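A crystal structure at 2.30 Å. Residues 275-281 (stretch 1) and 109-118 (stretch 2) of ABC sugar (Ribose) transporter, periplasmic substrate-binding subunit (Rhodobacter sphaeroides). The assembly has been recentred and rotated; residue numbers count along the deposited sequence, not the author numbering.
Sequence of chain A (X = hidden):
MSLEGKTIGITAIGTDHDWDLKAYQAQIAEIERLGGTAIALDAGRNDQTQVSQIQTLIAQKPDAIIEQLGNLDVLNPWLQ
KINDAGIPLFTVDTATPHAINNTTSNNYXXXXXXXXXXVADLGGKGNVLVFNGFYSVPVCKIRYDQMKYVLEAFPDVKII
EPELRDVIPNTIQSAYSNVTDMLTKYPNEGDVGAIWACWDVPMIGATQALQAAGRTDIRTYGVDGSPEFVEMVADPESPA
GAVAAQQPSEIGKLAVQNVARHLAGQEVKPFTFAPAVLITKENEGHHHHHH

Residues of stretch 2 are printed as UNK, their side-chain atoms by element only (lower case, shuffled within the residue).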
# COMPACT_ATOMS: atom_id res chain seq x y z
N PRO A 275 8.72 -4.40 10.09
CA PRO A 275 7.66 -4.29 11.09
C PRO A 275 6.64 -3.20 10.77
O PRO A 275 6.96 -2.23 10.07
CB PRO A 275 8.40 -3.92 12.37
CG PRO A 275 9.85 -4.20 12.09
CD PRO A 275 10.02 -3.95 10.64
N ALA A 276 5.43 -3.37 11.28
CA ALA A 276 4.42 -2.33 11.24
C ALA A 276 3.66 -2.35 12.56
O ALA A 276 3.57 -3.39 13.21
CB ALA A 276 3.48 -2.56 10.09
N VAL A 277 3.14 -1.20 12.96
CA VAL A 277 2.36 -1.10 14.20
C VAL A 277 0.95 -0.66 13.85
O VAL A 277 0.75 0.01 12.84
CB VAL A 277 2.96 -0.07 15.20
CG1 VAL A 277 2.60 -0.45 16.64
CG2 VAL A 277 4.47 0.04 15.05
N LEU A 278 -0.03 -1.04 14.68
CA LEU A 278 -1.35 -0.42 14.67
C LEU A 278 -1.35 0.77 15.63
O LEU A 278 -0.92 0.66 16.77
CB LEU A 278 -2.43 -1.43 15.05
CG LEU A 278 -3.88 -0.99 14.87
CD1 LEU A 278 -4.27 -1.05 13.42
CD2 LEU A 278 -4.81 -1.87 15.70
N ILE A 279 -1.83 1.91 15.14
CA ILE A 279 -1.91 3.14 15.94
C ILE A 279 -3.38 3.55 16.03
O ILE A 279 -4.01 3.83 15.02
CB ILE A 279 -1.10 4.28 15.30
CG1 ILE A 279 0.37 3.89 15.15
CG2 ILE A 279 -1.24 5.56 16.11
CD1 ILE A 279 1.22 4.94 14.43
N THR A 280 -3.92 3.58 17.25
CA THR A 280 -5.33 3.94 17.45
C THR A 280 -5.41 5.25 18.23
O THR A 280 -4.38 5.81 18.61
CB THR A 280 -6.12 2.84 18.18
OG1 THR A 280 -5.80 2.85 19.57
CG2 THR A 280 -5.82 1.47 17.60
N LYS A 281 -6.64 5.71 18.46
CA LYS A 281 -6.88 6.99 19.14
C LYS A 281 -6.34 7.05 20.57
O LYS A 281 -5.71 8.05 20.94
CB LYS A 281 -8.37 7.34 19.14
CG LYS A 281 -8.94 7.66 17.78
CD LYS A 281 -10.03 8.71 17.88
CE LYS A 281 -9.44 10.11 17.78
NZ LYS A 281 -8.83 10.38 16.43
N UNK A 109 -1.43 -9.88 8.88
CA UNK A 109 -1.62 -9.40 10.25
C UNK A 109 -2.24 -8.01 10.22
O UNK A 109 -3.26 -7.76 10.87
o UNK A 109 0.33 -10.60 11.14
c UNK A 109 -0.29 -9.33 11.02
N UNK A 110 -1.60 -7.12 9.46
CA UNK A 110 -2.08 -5.75 9.24
C UNK A 110 -3.56 -5.74 8.86
O UNK A 110 -4.35 -5.05 9.51
c UNK A 110 1.16 -4.22 7.75
c UNK A 110 -1.97 -3.88 7.49
c UNK A 110 0.08 -4.52 8.78
c UNK A 110 -1.22 -5.03 8.17
N UNK A 111 -3.93 -6.53 7.85
CA UNK A 111 -5.29 -6.54 7.33
C UNK A 111 -6.26 -6.98 8.39
O UNK A 111 -7.34 -6.39 8.54
N UNK A 112 -5.87 -8.01 9.15
CA UNK A 112 -6.72 -8.57 10.19
C UNK A 112 -6.86 -7.62 11.37
O UNK A 112 -7.99 -7.28 11.75
c UNK A 112 -6.18 -9.93 10.64
N UNK A 113 -5.74 -7.17 11.93
CA UNK A 113 -5.74 -6.29 13.12
C UNK A 113 -6.49 -4.99 12.92
O UNK A 113 -7.23 -4.56 13.82
o UNK A 113 -1.82 -5.89 15.11
c UNK A 113 -2.22 -6.98 14.62
c UNK A 113 -4.32 -6.01 13.60
o UNK A 113 -1.45 -7.93 14.35
c UNK A 113 -3.70 -7.17 14.35
N UNK A 114 -6.31 -4.36 11.76
CA UNK A 114 -7.04 -3.14 11.43
C UNK A 114 -8.55 -3.42 11.42
O UNK A 114 -9.33 -2.70 12.06
c UNK A 114 -7.13 -1.19 9.69
c UNK A 114 -6.49 -0.08 10.50
c UNK A 114 -6.56 -2.56 10.09
c UNK A 114 -6.95 -0.93 8.21
N UNK A 115 -8.95 -4.48 10.73
CA UNK A 115 -10.36 -4.91 10.69
C UNK A 115 -10.90 -5.21 12.08
O UNK A 115 -12.03 -4.82 12.41
c UNK A 115 -10.52 -6.11 9.79
N UNK A 116 -10.09 -5.89 12.89
CA UNK A 116 -10.46 -6.24 14.26
C UNK A 116 -10.64 -5.00 15.13
O UNK A 116 -11.58 -4.93 15.92
c UNK A 116 -9.43 -7.18 14.88
c UNK A 116 -9.48 -8.64 14.43
c UNK A 116 -10.60 -9.39 15.15
c UNK A 116 -8.13 -9.30 14.66
N UNK A 117 -9.74 -4.03 14.95
CA UNK A 117 -9.85 -2.74 15.64
C UNK A 117 -11.15 -2.01 15.30
O UNK A 117 -11.82 -1.45 16.17
o UNK A 117 -7.52 -1.64 17.97
c UNK A 117 -8.62 -0.60 16.13
c UNK A 117 -8.46 -0.94 17.59
n UNK A 117 -9.39 -0.47 18.42
c UNK A 117 -8.67 -1.84 15.29
N UNK A 118 -11.50 -2.03 14.02
CA UNK A 118 -12.72 -1.42 13.50
C UNK A 118 -13.99 -2.02 14.14
O UNK A 118 -14.89 -1.28 14.54
c UNK A 118 -12.06 -1.22 9.21
s UNK A 118 -13.79 -0.94 9.47
c UNK A 118 -12.75 -1.57 11.98
c UNK A 118 -13.84 -0.77 11.27

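Position 109 opens the helical stretch with two side-chain atoms, a carbon followed by an oxygen. This is the hydroxymethyl group of a serine, and the side chain of Ser 109 does not reach stretch 1. Its backbone carbonyl serves the helix, accepting a hydrogen bond from the amide of position 113 (N to O of Ser 109, 2.8 Å).

At position 110 there are four carbons, forked at the first, with one arm two carbons long. The CA-to-CB bond points sideways, yet the end of the side chain comes nearer to stretch 1, and the end carbon of the longer arm lies 3.7 Å from CB of Ala 276, an apolar contact. Branching at CB with unequal arms identifies the residue as Ile 110, and the carbon in contact as its CD1.

Position 111 has no side-chain atoms at all and is therefore glycine; Gly 111 is buried but takes no part in the contact. Position 112 carries a single carbon, CB, which makes it alanine. In Ala 112 that carbon is out of reach of stretch 1, and the residue touches a crystal neighbour instead.

Three carbons in a row, the third bearing two oxygens, form the side chain at position 113. Although CA-to-CB points toward the strand, the closest approach is made by the backbone, with O of position 113 lying 4.1 Å from CD2 of Leu 278. The terminal carboxylate on a chain of this length is that of glutamate, Glu 113.

Position 114 again shows four carbons, now forked at the second. The CA-to-CB bond is directed sideways, and one end carbon of the fork packs 3.8 Å from CD1 of Leu 278. The pattern is that of leucine, and Leu 114 is buried. One carbon at position 115 denotes alanine, and Ala 115 is buried beyond reach of stretch 1. Position 116 has four carbons forked at the second, a further leucine; Leu 116 is exposed and its side chain makes no contact with stretch 1.

At position 117 three carbons lead to one oxygen and one nitrogen. The side-chain oxygen lies 3.5 Å from CD2 of Leu 278 and 3.6 Å from CG2 of Thr 280, while the nitrogen is hydrogen-bonded elsewhere in the structure. This carboxamide belongs to a glutamine, Gln 117. Position 118 ends the stretch with two carbons, a sulfur and a last carbon in an unbranched chain, which is methionine; Met 118 is buried but does not reach stretch 1.

The strand and helix run nearly parallel, their axes 19° apart and 9.5 Å at closest approach. Alternation along the extended chain directs Ala 276, Leu 278 and Thr 280 toward the helix, whereas Val 277 points away. Leu 278 is the centre of the contact, meeting the backbone of Glu 113 and the side chains of Leu 114 and Gln 117. No hydrogen bond crosses between the stretches, so this small interface, 275 Å² in all, rests on van der Waals packing, with the carboxamide of Gln 117 lying against carbon atoms of stretch 1.

Stretch 2 109-118: SIGAELALQM
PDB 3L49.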